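CBS domain-containing predicted protein TM0935 (Thermotoga maritima, PDB 1O50) is of unknown function, but its tandem CBS domains suggest a regulatory module that probably senses adenosine-type nucleotides, as such pairs do in relatives. Local coordinates at residues C19-L24 with L148-K153; T33-I38 with M66-V71; N57-M62 with P130-K135; K119-N124 with G140-L145; K91-I94 with E100-L103. One frame throughout, in Å; residues are numbered along the deposited sequence.

Contact 1 of 5, residues C19-L24 with L148-K153; sequences CKLISL and LLALWK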
# COMPACT_ATOMS: atom_id res chain seq x y z
N CYS A 19 -14.72 9.97 -0.55
CA CYS A 19 -14.90 8.66 0.09
C CYS A 19 -15.95 7.72 -0.55
O CYS A 19 -16.12 6.57 -0.12
CB CYS A 19 -15.22 8.84 1.58
SG CYS A 19 -16.88 9.38 1.95
N LYS A 20 -16.63 8.18 -1.58
CA LYS A 20 -17.55 7.32 -2.31
C LYS A 20 -17.17 7.16 -3.79
O LYS A 20 -17.91 6.60 -4.55
CB LYS A 20 -18.97 7.82 -2.14
CG LYS A 20 -19.80 7.05 -1.14
CD LYS A 20 -21.08 7.78 -0.88
CE LYS A 20 -22.20 6.88 -0.30
NZ LYS A 20 -23.21 6.43 -1.33
N LEU A 21 -15.96 7.59 -4.16
CA LEU A 21 -15.55 7.58 -5.56
C LEU A 21 -15.24 6.15 -6.05
O LEU A 21 -15.35 5.86 -7.24
CB LEU A 21 -14.33 8.50 -5.78
CG LEU A 21 -14.63 10.00 -5.59
CD1 LEU A 21 -13.35 10.80 -5.69
CD2 LEU A 21 -15.63 10.47 -6.59
N ILE A 22 -14.84 5.28 -5.10
CA ILE A 22 -14.69 3.83 -5.27
C ILE A 22 -15.52 3.17 -4.16
O ILE A 22 -15.59 3.67 -3.02
CB ILE A 22 -13.20 3.46 -5.13
CG1 ILE A 22 -12.33 4.28 -6.08
CG2 ILE A 22 -12.93 1.97 -5.39
CD1 ILE A 22 -10.84 4.09 -5.78
N SER A 23 -16.16 2.06 -4.50
CA SER A 23 -16.88 1.25 -3.54
C SER A 23 -15.90 0.40 -2.72
O SER A 23 -15.40 -0.62 -3.21
CB SER A 23 -17.87 0.32 -4.23
OG SER A 23 -18.59 -0.42 -3.26
N LEU A 24 -15.61 0.87 -1.51
CA LEU A 24 -14.74 0.18 -0.57
C LEU A 24 -15.59 -0.29 0.60
O LEU A 24 -16.52 0.41 1.02
CB LEU A 24 -13.67 1.12 -0.05
CG LEU A 24 -12.78 1.88 -1.04
CD1 LEU A 24 -11.79 2.75 -0.33
CD2 LEU A 24 -12.09 0.89 -1.85
N LEU A 148 -6.23 10.12 -5.30
CA LEU A 148 -5.60 10.24 -6.60
C LEU A 148 -6.61 10.46 -7.72
O LEU A 148 -6.37 11.29 -8.59
CB LEU A 148 -4.73 9.02 -6.93
CG LEU A 148 -3.47 8.95 -6.06
CD1 LEU A 148 -2.72 7.61 -6.27
CD2 LEU A 148 -2.49 10.14 -6.28
N LEU A 149 -7.70 9.72 -7.67
CA LEU A 149 -8.77 9.84 -8.62
C LEU A 149 -9.28 11.29 -8.64
O LEU A 149 -9.34 11.92 -9.69
CB LEU A 149 -9.89 8.88 -8.22
CG LEU A 149 -11.00 8.60 -9.25
CD1 LEU A 149 -11.83 7.49 -8.77
CD2 LEU A 149 -11.90 9.87 -9.59
N ALA A 150 -9.67 11.78 -7.48
CA ALA A 150 -10.16 13.15 -7.30
C ALA A 150 -9.23 14.18 -7.90
O ALA A 150 -9.65 15.09 -8.59
CB ALA A 150 -10.26 13.44 -5.83
N LEU A 151 -7.95 14.05 -7.58
CA LEU A 151 -6.98 15.07 -7.96
C LEU A 151 -6.64 15.08 -9.43
O LEU A 151 -6.55 16.15 -10.02
CB LEU A 151 -5.73 14.93 -7.14
CG LEU A 151 -5.90 15.28 -5.65
CD1 LEU A 151 -4.57 14.93 -4.99
CD2 LEU A 151 -6.30 16.72 -5.43
N TRP A 152 -6.49 13.90 -10.03
CA TRP A 152 -6.06 13.79 -11.41
C TRP A 152 -7.16 13.63 -12.45
O TRP A 152 -6.90 13.89 -13.63
CB TRP A 152 -5.12 12.62 -11.56
CG TRP A 152 -3.78 12.89 -10.91
CD1 TRP A 152 -3.36 12.39 -9.73
CD2 TRP A 152 -2.72 13.74 -11.39
NE1 TRP A 152 -2.12 12.90 -9.43
CE2 TRP A 152 -1.71 13.71 -10.44
CE3 TRP A 152 -2.54 14.51 -12.54
CZ2 TRP A 152 -0.49 14.42 -10.59
CZ3 TRP A 152 -1.35 15.20 -12.71
CH2 TRP A 152 -0.34 15.16 -11.73
N LYS A 153 -8.35 13.23 -12.02
CA LYS A 153 -9.50 13.15 -12.92
C LYS A 153 -10.32 14.44 -12.92
O LYS A 153 -11.15 14.64 -13.79
CB LYS A 153 -10.41 12.01 -12.52
CG LYS A 153 -9.78 10.63 -12.53
CD LYS A 153 -9.08 10.27 -13.87
CE LYS A 153 -10.07 10.09 -15.01
NZ LYS A 153 -9.35 9.81 -16.29
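Leu21 and Leu149 point their side chains at each other across the gap between the loop 19-24 and the helix 148-153, but they do not meet end to end. The methyl CD1 of Leu149 reaches past the end of Leu21 and settles near its root, 4.0 Å from Leu21 CB. Leu149 can do this because its CG stands anti to the backbone N (chi1 -166°), which throws the isobutyl group out from the helix. Leu21 replies with its own tip: its CD1 lies 4.1 Å from Ala150 CB, where the single methyl of alanine leaves room for the longer chain. Ile22 starts out on a different course, yet its CG1 comes within 4.2 Å of Leu149 CD1, so that one leucine methyl is touched by two neighbouring loop residues. Branched aliphatic groups suit such a surface seam, since between these two segments the side chains meet only through van der Waals contact. Leu43 of the second subunit packs on both Ile22 and Leu149, extending the apolar patch across the dimer, while Ile22 N is hydrogen-bonded to Glu146 OE2, earlier in the same helix. The contact is consistent with the tandem CBS-pair fold, in which a segment near the N-terminus packs on the second CBS repeat.

Contact 2 of 5, residues T33-I38 with M66-V71; sequences TPIEEI and MHLLKV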
# COMPACT_ATOMS: atom_id res chain seq x y z
N THR A 33 -8.88 -11.54 17.36
CA THR A 33 -8.81 -12.12 16.03
C THR A 33 -7.36 -12.54 15.73
O THR A 33 -6.46 -11.72 15.84
CB THR A 33 -9.32 -11.11 14.99
OG1 THR A 33 -10.73 -10.82 15.19
CG2 THR A 33 -9.22 -11.74 13.61
N PRO A 34 -7.13 -13.82 15.42
CA PRO A 34 -5.79 -14.29 15.10
C PRO A 34 -5.21 -13.64 13.85
O PRO A 34 -5.90 -13.35 12.91
CB PRO A 34 -6.00 -15.80 14.88
CG PRO A 34 -7.22 -16.11 15.65
CD PRO A 34 -8.11 -14.93 15.41
N ILE A 35 -3.89 -13.46 13.84
CA ILE A 35 -3.24 -12.75 12.77
C ILE A 35 -3.43 -13.52 11.49
O ILE A 35 -3.66 -12.92 10.43
CB ILE A 35 -1.77 -12.54 13.10
CG1 ILE A 35 -1.68 -11.51 14.23
CG2 ILE A 35 -0.99 -12.09 11.88
CD1 ILE A 35 -0.26 -11.29 14.81
N GLU A 36 -3.40 -14.84 11.57
CA GLU A 36 -3.68 -15.64 10.36
C GLU A 36 -5.08 -15.29 9.77
O GLU A 36 -5.25 -15.18 8.56
CB GLU A 36 -3.53 -17.12 10.65
CG GLU A 36 -3.67 -17.93 9.36
CD GLU A 36 -3.54 -19.45 9.47
OE1 GLU A 36 -3.07 -19.97 10.47
OE2 GLU A 36 -3.90 -20.17 8.49
N GLU A 37 -6.08 -15.06 10.61
CA GLU A 37 -7.42 -14.71 10.08
C GLU A 37 -7.40 -13.29 9.50
O GLU A 37 -8.10 -12.96 8.57
CB GLU A 37 -8.46 -14.82 11.17
CG GLU A 37 -9.89 -14.59 10.69
CD GLU A 37 -10.91 -14.71 11.82
OE1 GLU A 37 -10.58 -15.37 12.85
OE2 GLU A 37 -12.04 -14.15 11.67
N ILE A 38 -6.56 -12.42 10.03
CA ILE A 38 -6.43 -11.07 9.48
C ILE A 38 -5.87 -11.14 8.09
O ILE A 38 -6.40 -10.50 7.17
CB ILE A 38 -5.51 -10.21 10.37
CG1 ILE A 38 -6.21 -10.05 11.70
CG2 ILE A 38 -5.27 -8.86 9.69
CD1 ILE A 38 -5.47 -9.27 12.80
N MET A 66 1.55 -2.53 5.99
CA MET A 66 3.02 -2.43 6.08
C MET A 66 3.44 -2.66 7.53
O MET A 66 4.59 -3.12 7.81
CB MET A 66 3.53 -1.07 5.56
CG MET A 66 5.02 -0.79 5.87
SD MET A 66 6.23 -1.96 4.98
CE MET A 66 6.25 -1.25 3.41
N HIS A 67 2.58 -2.29 8.48
CA HIS A 67 2.87 -2.61 9.88
C HIS A 67 2.88 -4.16 10.09
O HIS A 67 3.78 -4.68 10.72
CB HIS A 67 1.89 -1.95 10.83
CG HIS A 67 2.15 -2.24 12.28
ND1 HIS A 67 3.34 -1.93 12.92
CD2 HIS A 67 1.34 -2.76 13.24
CE1 HIS A 67 3.25 -2.26 14.20
NE2 HIS A 67 2.05 -2.79 14.41
N LEU A 68 1.92 -4.86 9.50
CA LEU A 68 1.82 -6.33 9.56
C LEU A 68 3.03 -7.00 8.90
O LEU A 68 3.56 -8.01 9.40
CB LEU A 68 0.52 -6.79 8.89
CG LEU A 68 0.15 -8.27 8.97
CD1 LEU A 68 0.29 -8.84 10.39
CD2 LEU A 68 -1.28 -8.51 8.43
N LEU A 69 3.51 -6.39 7.81
CA LEU A 69 4.69 -6.88 7.11
C LEU A 69 5.91 -6.73 8.03
O LEU A 69 6.72 -7.64 8.14
CB LEU A 69 4.87 -6.09 5.81
CG LEU A 69 5.89 -6.60 4.82
CD1 LEU A 69 5.41 -7.95 4.24
CD2 LEU A 69 6.20 -5.59 3.69
N LYS A 70 6.01 -5.61 8.73
CA LYS A 70 7.13 -5.34 9.61
C LYS A 70 7.11 -6.30 10.82
O LYS A 70 8.13 -6.87 11.19
CB LYS A 70 7.14 -3.86 10.06
CG LYS A 70 7.62 -2.90 8.98
CD LYS A 70 7.46 -1.46 9.43
CE LYS A 70 7.82 -0.47 8.31
NZ LYS A 70 7.57 0.98 8.75
N VAL A 71 5.94 -6.44 11.43
CA VAL A 71 5.71 -7.37 12.53
C VAL A 71 6.14 -8.78 12.09
O VAL A 71 6.74 -9.54 12.86
CB VAL A 71 4.20 -7.31 12.94
CG1 VAL A 71 3.78 -8.55 13.68
CG2 VAL A 71 3.93 -6.06 13.75
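Ile35 and Leu68 mark the nearest approach of the start of helix 35-44, within 33-38, and the all-helical 66-71, with 8.8 Å between the CA atoms of these two residues. Pro34 occupies the N-cap position of the first helix, where the backbone N has no helical carbonyl of a preceding turn to donate to, so proline's missing hydrogen costs no helical bond; its carbonyl O accepts from Ile38 N at 3.1 Å. The second segment turns Leu68 toward the first. Both helices flank the three-stranded sheet of the first CBS domain, where strand 58-64 supplies Ile63, which touches Ile38 and Leu68; the alternation of helix and strand is that of the CBS fold. Leu68 acts as a two-pronged wedge. Its CD1 touches Ile35 CG2 at 3.8 Å, the two chains lying antiparallel, each running past the other, and its CD2 lies 4.2 Å from Ile38 CG2. In both isoleucines CG1 lies beside the backbone N (chi1 -70° and -64°), which leaves CG2 anti to it, and this short branch meets the leucine. All three residues are buried and wholly aliphatic, which suits a place closed off from water. Ile101 of helix 98-101 covers Ile35 and Leu68, and Leu148 of the second subunit also packs on Leu68.

Contact 3 of 5, residues N57-M62 with P130-K135; sequences NKLVGM and PVVDEK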
# COMPACT_ATOMS: atom_id res chain seq x y z
N ASN A 57 -18.55 -2.15 18.55
CA ASN A 57 -18.78 -1.20 17.45
C ASN A 57 -18.03 0.12 17.48
O ASN A 57 -18.31 0.99 16.67
CB ASN A 57 -20.28 -0.94 17.26
CG ASN A 57 -20.96 -2.09 16.57
OD1 ASN A 57 -20.49 -2.55 15.51
ND2 ASN A 57 -22.05 -2.60 17.18
N LYS A 58 -17.06 0.25 18.39
CA LYS A 58 -16.20 1.42 18.49
C LYS A 58 -14.86 1.09 17.87
O LYS A 58 -14.37 -0.01 18.02
CB LYS A 58 -16.00 1.81 19.95
CG LYS A 58 -17.30 1.95 20.75
CD LYS A 58 -18.17 3.05 20.19
CE LYS A 58 -19.31 3.44 21.14
NZ LYS A 58 -20.02 4.68 20.66
N LEU A 59 -14.27 2.04 17.17
CA LEU A 59 -12.92 1.89 16.62
C LEU A 59 -11.84 1.98 17.73
O LEU A 59 -11.77 2.96 18.44
CB LEU A 59 -12.70 2.98 15.57
CG LEU A 59 -11.37 2.97 14.85
CD1 LEU A 59 -11.25 1.74 13.95
CD2 LEU A 59 -11.22 4.27 14.09
N VAL A 60 -11.02 0.94 17.86
CA VAL A 60 -9.98 0.90 18.88
C VAL A 60 -8.57 0.68 18.38
O VAL A 60 -7.64 0.94 19.11
CB VAL A 60 -10.28 -0.12 20.06
CG1 VAL A 60 -11.58 0.25 20.75
CG2 VAL A 60 -10.32 -1.54 19.58
N GLY A 61 -8.37 0.21 17.15
CA GLY A 61 -7.01 0.16 16.64
C GLY A 61 -6.98 0.02 15.14
O GLY A 61 -8.01 -0.19 14.49
N MET A 62 -5.80 0.04 14.57
CA MET A 62 -5.69 -0.21 13.14
C MET A 62 -4.42 -0.99 12.84
O MET A 62 -3.48 -0.97 13.57
CB MET A 62 -5.71 1.15 12.38
CG MET A 62 -4.42 1.97 12.59
SD MET A 62 -4.24 3.54 11.62
CE MET A 62 -2.47 3.98 11.90
N PRO A 130 -10.34 5.02 8.14
CA PRO A 130 -11.78 4.94 8.31
C PRO A 130 -12.33 6.34 8.47
O PRO A 130 -11.61 7.23 8.90
CB PRO A 130 -11.92 4.15 9.61
CG PRO A 130 -10.76 4.59 10.41
CD PRO A 130 -9.65 4.88 9.44
N VAL A 131 -13.60 6.52 8.11
CA VAL A 131 -14.31 7.76 8.35
C VAL A 131 -15.27 7.47 9.49
O VAL A 131 -16.03 6.52 9.44
CB VAL A 131 -15.09 8.22 7.08
CG1 VAL A 131 -15.75 9.55 7.31
CG2 VAL A 131 -14.12 8.25 5.86
N VAL A 132 -15.19 8.28 10.54
CA VAL A 132 -15.91 7.99 11.76
C VAL A 132 -16.88 9.12 12.06
O VAL A 132 -16.68 10.25 11.61
CB VAL A 132 -14.97 7.74 12.98
CG1 VAL A 132 -13.96 6.64 12.69
CG2 VAL A 132 -14.24 9.03 13.43
N ASP A 133 -17.91 8.80 12.83
CA ASP A 133 -18.84 9.80 13.29
C ASP A 133 -18.32 10.30 14.62
O ASP A 133 -17.15 10.10 14.93
CB ASP A 133 -20.27 9.24 13.35
CG ASP A 133 -20.45 8.09 14.34
OD1 ASP A 133 -19.56 7.82 15.17
OD2 ASP A 133 -21.50 7.40 14.34
N GLU A 134 -19.16 10.94 15.42
CA GLU A 134 -18.67 11.61 16.61
C GLU A 134 -18.65 10.73 17.84
O GLU A 134 -18.31 11.20 18.91
CB GLU A 134 -19.51 12.86 16.91
CG GLU A 134 -18.63 14.03 17.33
CD GLU A 134 -17.92 14.69 16.15
OE1 GLU A 134 -16.80 14.26 15.79
OE2 GLU A 134 -18.50 15.63 15.58
N LYS A 135 -19.02 9.46 17.68
CA LYS A 135 -19.03 8.52 18.79
C LYS A 135 -18.14 7.33 18.50
O LYS A 135 -18.36 6.23 19.01
CB LYS A 135 -20.47 8.10 19.14
CG LYS A 135 -21.31 7.50 18.01
CD LYS A 135 -22.77 7.35 18.46
CE LYS A 135 -23.63 6.57 17.47
NZ LYS A 135 -24.04 7.38 16.28
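Pro130 opens its segment with CG set 3.7 Å from CD2 of Leu59, its ring crossing the leucine side chain at about a right angle. Here strand 58-64 of the first CBS domain faces strand 128-132 of the second, within the tandem CBS-pair fold. The rigid proline ring gives a firm surface without a long chain to order, and Tyr52 of the first domain touches both Pro130 and Leu59. Val131 turns its side chain away, as alternation along a strand requires, and Val132 turns back: its CG1 lies 3.9 Å from the same Leu59 CD2, so one methyl packs against both residues. Leu59 offers that methyl because its CG is anti to the backbone N (chi1 -179°), which extends the side chain across the interface.

Beyond the strand the contact becomes polar. Asp133 folds the turn: its OD1 accepts from Lys135 N at 3.0 Å in an Asx turn, and its OD2 forms a salt bridge with Lys135 NZ, both donors coming from above the carboxylate plane. Lys135 then presents its backbone carbonyl to Lys58, whose long chain bends at chi2 (-63°), bringing its end round to that oxygen. Replacing Lys58 by an alanine would probably leave this carbonyl without its ammonium partner and let the turn move more freely against the strand. A weak, long ion pair with Glu137 also draws on the ammonium group. Lys58 NZ meets Lys135 O at 2.8 Å in the plane of the carbonyl, with a C=O...N angle of 147°.

Contact 4 of 5, residues K119-N124 with G140-L145; sequences KLMIDN and GDLNSL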
# COMPACT_ATOMS: atom_id res chain seq x y z
N LYS A 119 -2.41 14.59 4.21
CA LYS A 119 -1.32 14.84 5.15
C LYS A 119 -1.21 13.71 6.16
O LYS A 119 -0.13 13.25 6.45
CB LYS A 119 -1.50 16.16 5.87
CG LYS A 119 -0.44 16.44 6.91
CD LYS A 119 -0.75 17.69 7.75
CE LYS A 119 0.19 17.83 8.94
NZ LYS A 119 1.56 18.26 8.53
N LEU A 120 -2.34 13.28 6.69
CA LEU A 120 -2.42 12.16 7.63
C LEU A 120 -1.89 10.89 7.03
O LEU A 120 -1.14 10.16 7.65
CB LEU A 120 -3.88 11.93 8.08
CG LEU A 120 -4.43 12.96 9.08
CD1 LEU A 120 -5.93 12.71 9.26
CD2 LEU A 120 -3.70 12.90 10.43
N MET A 121 -2.32 10.58 5.82
CA MET A 121 -1.83 9.42 5.15
C MET A 121 -0.34 9.44 5.05
O MET A 121 0.33 8.48 5.41
CB MET A 121 -2.40 9.32 3.76
CG MET A 121 -3.81 8.84 3.76
SD MET A 121 -4.37 8.36 2.15
CE MET A 121 -6.06 8.28 2.58
N ILE A 122 0.19 10.54 4.55
CA ILE A 122 1.63 10.65 4.36
C ILE A 122 2.42 10.60 5.67
O ILE A 122 3.39 9.83 5.79
CB ILE A 122 1.96 11.89 3.53
CG1 ILE A 122 1.49 11.67 2.08
CG2 ILE A 122 3.48 12.10 3.51
CD1 ILE A 122 1.36 12.94 1.24
N ASP A 123 2.04 11.43 6.64
CA ASP A 123 2.74 11.50 7.93
C ASP A 123 2.79 10.15 8.68
O ASP A 123 3.78 9.84 9.34
CB ASP A 123 2.07 12.54 8.85
CG ASP A 123 2.33 13.98 8.44
OD1 ASP A 123 3.08 14.27 7.49
OD2 ASP A 123 1.84 14.91 9.07
N ASN A 124 1.72 9.36 8.58
CA ASN A 124 1.55 8.07 9.25
C ASN A 124 1.87 6.88 8.34
O ASN A 124 1.79 5.71 8.73
CB ASN A 124 0.10 7.97 9.74
CG ASN A 124 -0.19 8.94 10.88
OD1 ASN A 124 0.20 8.69 12.01
ND2 ASN A 124 -0.82 10.08 10.57
N GLY A 140 -17.80 5.11 7.04
CA GLY A 140 -17.29 5.09 5.67
C GLY A 140 -15.81 4.79 5.65
O GLY A 140 -15.22 4.54 6.69
N ASP A 141 -15.19 4.85 4.46
CA ASP A 141 -13.78 4.48 4.27
C ASP A 141 -13.10 5.43 3.26
O ASP A 141 -13.74 5.98 2.36
CB ASP A 141 -13.75 3.02 3.77
CG ASP A 141 -12.47 2.32 4.04
OD1 ASP A 141 -11.76 2.68 5.02
OD2 ASP A 141 -12.07 1.42 3.27
N LEU A 142 -11.79 5.61 3.38
CA LEU A 142 -11.05 6.45 2.44
C LEU A 142 -9.75 5.80 2.10
O LEU A 142 -9.07 5.41 2.99
CB LEU A 142 -10.75 7.81 3.08
CG LEU A 142 -10.05 8.86 2.22
CD1 LEU A 142 -10.87 9.28 1.02
CD2 LEU A 142 -9.70 10.07 3.05
N ASN A 143 -9.37 5.71 0.82
CA ASN A 143 -8.02 5.26 0.47
C ASN A 143 -7.28 6.19 -0.44
O ASN A 143 -7.83 7.13 -0.97
CB ASN A 143 -8.02 3.79 -0.05
CG ASN A 143 -8.55 3.63 -1.45
OD1 ASN A 143 -8.88 4.59 -2.15
ND2 ASN A 143 -8.61 2.39 -1.90
N SER A 144 -5.98 5.95 -0.56
CA SER A 144 -5.14 6.77 -1.41
C SER A 144 -5.61 6.83 -2.88
O SER A 144 -5.45 7.83 -3.54
CB SER A 144 -3.68 6.26 -1.34
OG SER A 144 -3.57 4.91 -1.76
N LEU A 145 -6.24 5.77 -3.37
CA LEU A 145 -6.62 5.74 -4.75
C LEU A 145 -7.76 6.73 -5.00
O LEU A 145 -7.83 7.34 -6.06
CB LEU A 145 -7.03 4.32 -5.17
CG LEU A 145 -6.10 3.14 -4.80
CD1 LEU A 145 -6.57 1.89 -5.54
CD2 LEU A 145 -4.64 3.42 -5.08
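Met121 carries most of this contact, reaching from helix 119-124 to the place where strand 138-143 gives way to helix 144-153. Beyond CG its chain is extended (chi2 and chi3 both -167°), and this carries the terminal methyl as far as the opposite backbone. There CE lies 3.9 Å from Ser144 N and equally near Asn143 C, so it packs against the peptide link itself. A flexible, unbranched thioether suits this task, since it can lay a slender end against the backbone beside Leu142. Ser144 meets it further back, with its CB 4.1 Å from Met121 SD, while its hydroxyl is engaged by Gln127 OE1. The junction belongs to the second CBS domain, in which helix 114-124 lies against the two-stranded antiparallel sheet formed by strands 128-132 and 138-143. An alanine in place of Met121 would lose the thioether and its methyl, and is likely to open a gap between the helix and the strand-helix junction. Leu142 comes to the same methyl from the strand, its CG 4.0 Å from Met121 CE. Its aliphatic branches fit this buried setting, where Val15 and Val18 of helix 15-18 also pack on it. Asn143, at the N-cap of the following helix, points its side chain away from Met121 and uses OD1 to accept from Glu146 N, leaving its backbone to meet the methionine.

Contact 5 of 5, residues K91-I94 with E100-L103; sequences KRLI and EIML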
# COMPACT_ATOMS: atom_id res chain seq x y z
N LYS A 91 8.56 -6.45 20.02
CA LYS A 91 8.44 -7.43 21.09
C LYS A 91 7.87 -8.71 20.50
O LYS A 91 7.40 -8.74 19.37
CB LYS A 91 7.54 -6.89 22.21
CG LYS A 91 8.06 -5.65 22.92
CD LYS A 91 9.37 -5.91 23.59
CE LYS A 91 9.54 -5.17 24.93
NZ LYS A 91 9.01 -5.96 26.12
N ARG A 92 7.91 -9.77 21.30
CA ARG A 92 7.60 -11.10 20.84
C ARG A 92 6.09 -11.28 20.79
O ARG A 92 5.38 -10.89 21.73
CB ARG A 92 8.26 -12.08 21.81
CG ARG A 92 7.95 -13.53 21.57
CD ARG A 92 8.61 -14.46 22.58
NE ARG A 92 8.27 -15.84 22.23
CZ ARG A 92 8.85 -16.91 22.75
NH1 ARG A 92 9.79 -16.80 23.67
NH2 ARG A 92 8.46 -18.10 22.35
N LEU A 93 5.61 -11.92 19.72
CA LEU A 93 4.21 -12.29 19.63
C LEU A 93 3.96 -13.52 20.51
O LEU A 93 4.75 -14.47 20.50
CB LEU A 93 3.83 -12.56 18.19
CG LEU A 93 3.96 -11.37 17.25
CD1 LEU A 93 3.65 -11.84 15.85
CD2 LEU A 93 3.02 -10.24 17.67
N ILE A 94 2.87 -13.49 21.27
CA ILE A 94 2.46 -14.59 22.14
C ILE A 94 1.08 -15.17 21.71
O ILE A 94 0.98 -16.33 21.28
CB ILE A 94 2.45 -14.09 23.63
CG1 ILE A 94 3.79 -13.44 24.00
CG2 ILE A 94 2.11 -15.20 24.60
CD1 ILE A 94 4.92 -14.40 24.26
N GLU A 100 -2.32 -7.43 19.94
CA GLU A 100 -0.88 -7.38 20.17
C GLU A 100 -0.16 -6.49 19.18
O GLU A 100 0.95 -6.00 19.49
CB GLU A 100 -0.27 -8.79 20.02
CG GLU A 100 -0.57 -9.74 21.15
CD GLU A 100 0.16 -11.08 21.06
OE1 GLU A 100 0.37 -11.64 19.94
OE2 GLU A 100 0.45 -11.62 22.16
N ILE A 101 -0.73 -6.37 17.98
CA ILE A 101 -0.16 -5.52 16.92
C ILE A 101 -0.90 -4.21 16.53
O ILE A 101 -0.34 -3.43 15.77
CB ILE A 101 0.13 -6.36 15.65
CG1 ILE A 101 -1.12 -6.97 15.04
CG2 ILE A 101 1.08 -7.47 16.01
CD1 ILE A 101 -0.90 -7.47 13.58
N MET A 102 -2.12 -3.97 17.02
CA MET A 102 -2.89 -2.82 16.58
C MET A 102 -2.23 -1.53 17.03
O MET A 102 -1.57 -1.51 18.04
CB MET A 102 -4.33 -2.90 17.06
CG MET A 102 -4.57 -2.83 18.54
SD MET A 102 -6.31 -3.12 18.89
CE MET A 102 -6.43 -2.38 20.49
N LEU A 103 -2.36 -0.47 16.23
CA LEU A 103 -1.83 0.86 16.56
C LEU A 103 -3.01 1.73 16.85
O LEU A 103 -4.14 1.41 16.49
CB LEU A 103 -1.05 1.44 15.37
CG LEU A 103 0.13 0.61 14.86
CD1 LEU A 103 0.51 1.02 13.43
CD2 LEU A 103 1.30 0.71 15.74
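Ile94 N donates to the carboxylate of Glu100, the sounder bond going to Glu100 OE2 at 3.2 Å with an N-H...O angle of 145°. The donor comes to OE2 on its syn side, 27° out of the carboxylate plane, and a weak second bond runs from the same Ile94 N to Glu100 OE1 at 3.4 Å. The carboxylate is gripped further by the next backbone amides: OE2 also accepts from Ala95 N, and OE1 weakly from Lys96 N. Glutamate suits this place because its two oxygens can take several amide hydrogens in a row, and its chain, extended beyond CG (chi2 -174°), is long enough to bring them to the loop. The negative group would probably also draw these N-H groups toward it and steady the bend they form.

The loop 91-94 is part of the connection between helix 65-77 and helix 98-101, which joins the two CBS repeats, so the glutamate ties this linker back onto the short helix that follows it. Beside the polar group the contact turns apolar. Leu93 CD2 lies 3.8 Å from Ile101 CG2, the two side chains meeting at a slant. The same leucine methyl also stands 3.8 Å from Glu100 OE1, at the border between the carboxylate and the core. Aliphatic residues suit these two positions, for Ile35 of helix 35-44 packs on both, and Trp152 of the second subunit also packs on Leu93. Ile94 CB also lies 3.5 Å from Glu100 OE2, bringing its branched carbon close beside the carboxylate it binds through N.

How the contacts relate
Contact 1 joins the N-terminal loop to the C-terminal helix, and the other four are nested within the loop it closes. Contacts 2 and 5 lie side by side, centres 9 Å apart, with Ile101 packing on helix 65-77. The centres of contacts 1 and 4 are 12 Å apart, and both use the C-terminal helix. Contact 3 connects the two groups: strand 58-64 runs on into the helix of contact 2, Met62 pairs through its backbone with Leu103 of contact 5, and strand 128-132 pairs with strand 138-143 of contact 4. The centres of contacts 1 and 2 are 27 Å apart on opposite sides of the chain's centre, yet both touch the second subunit, so the dimer brings these distant ends together.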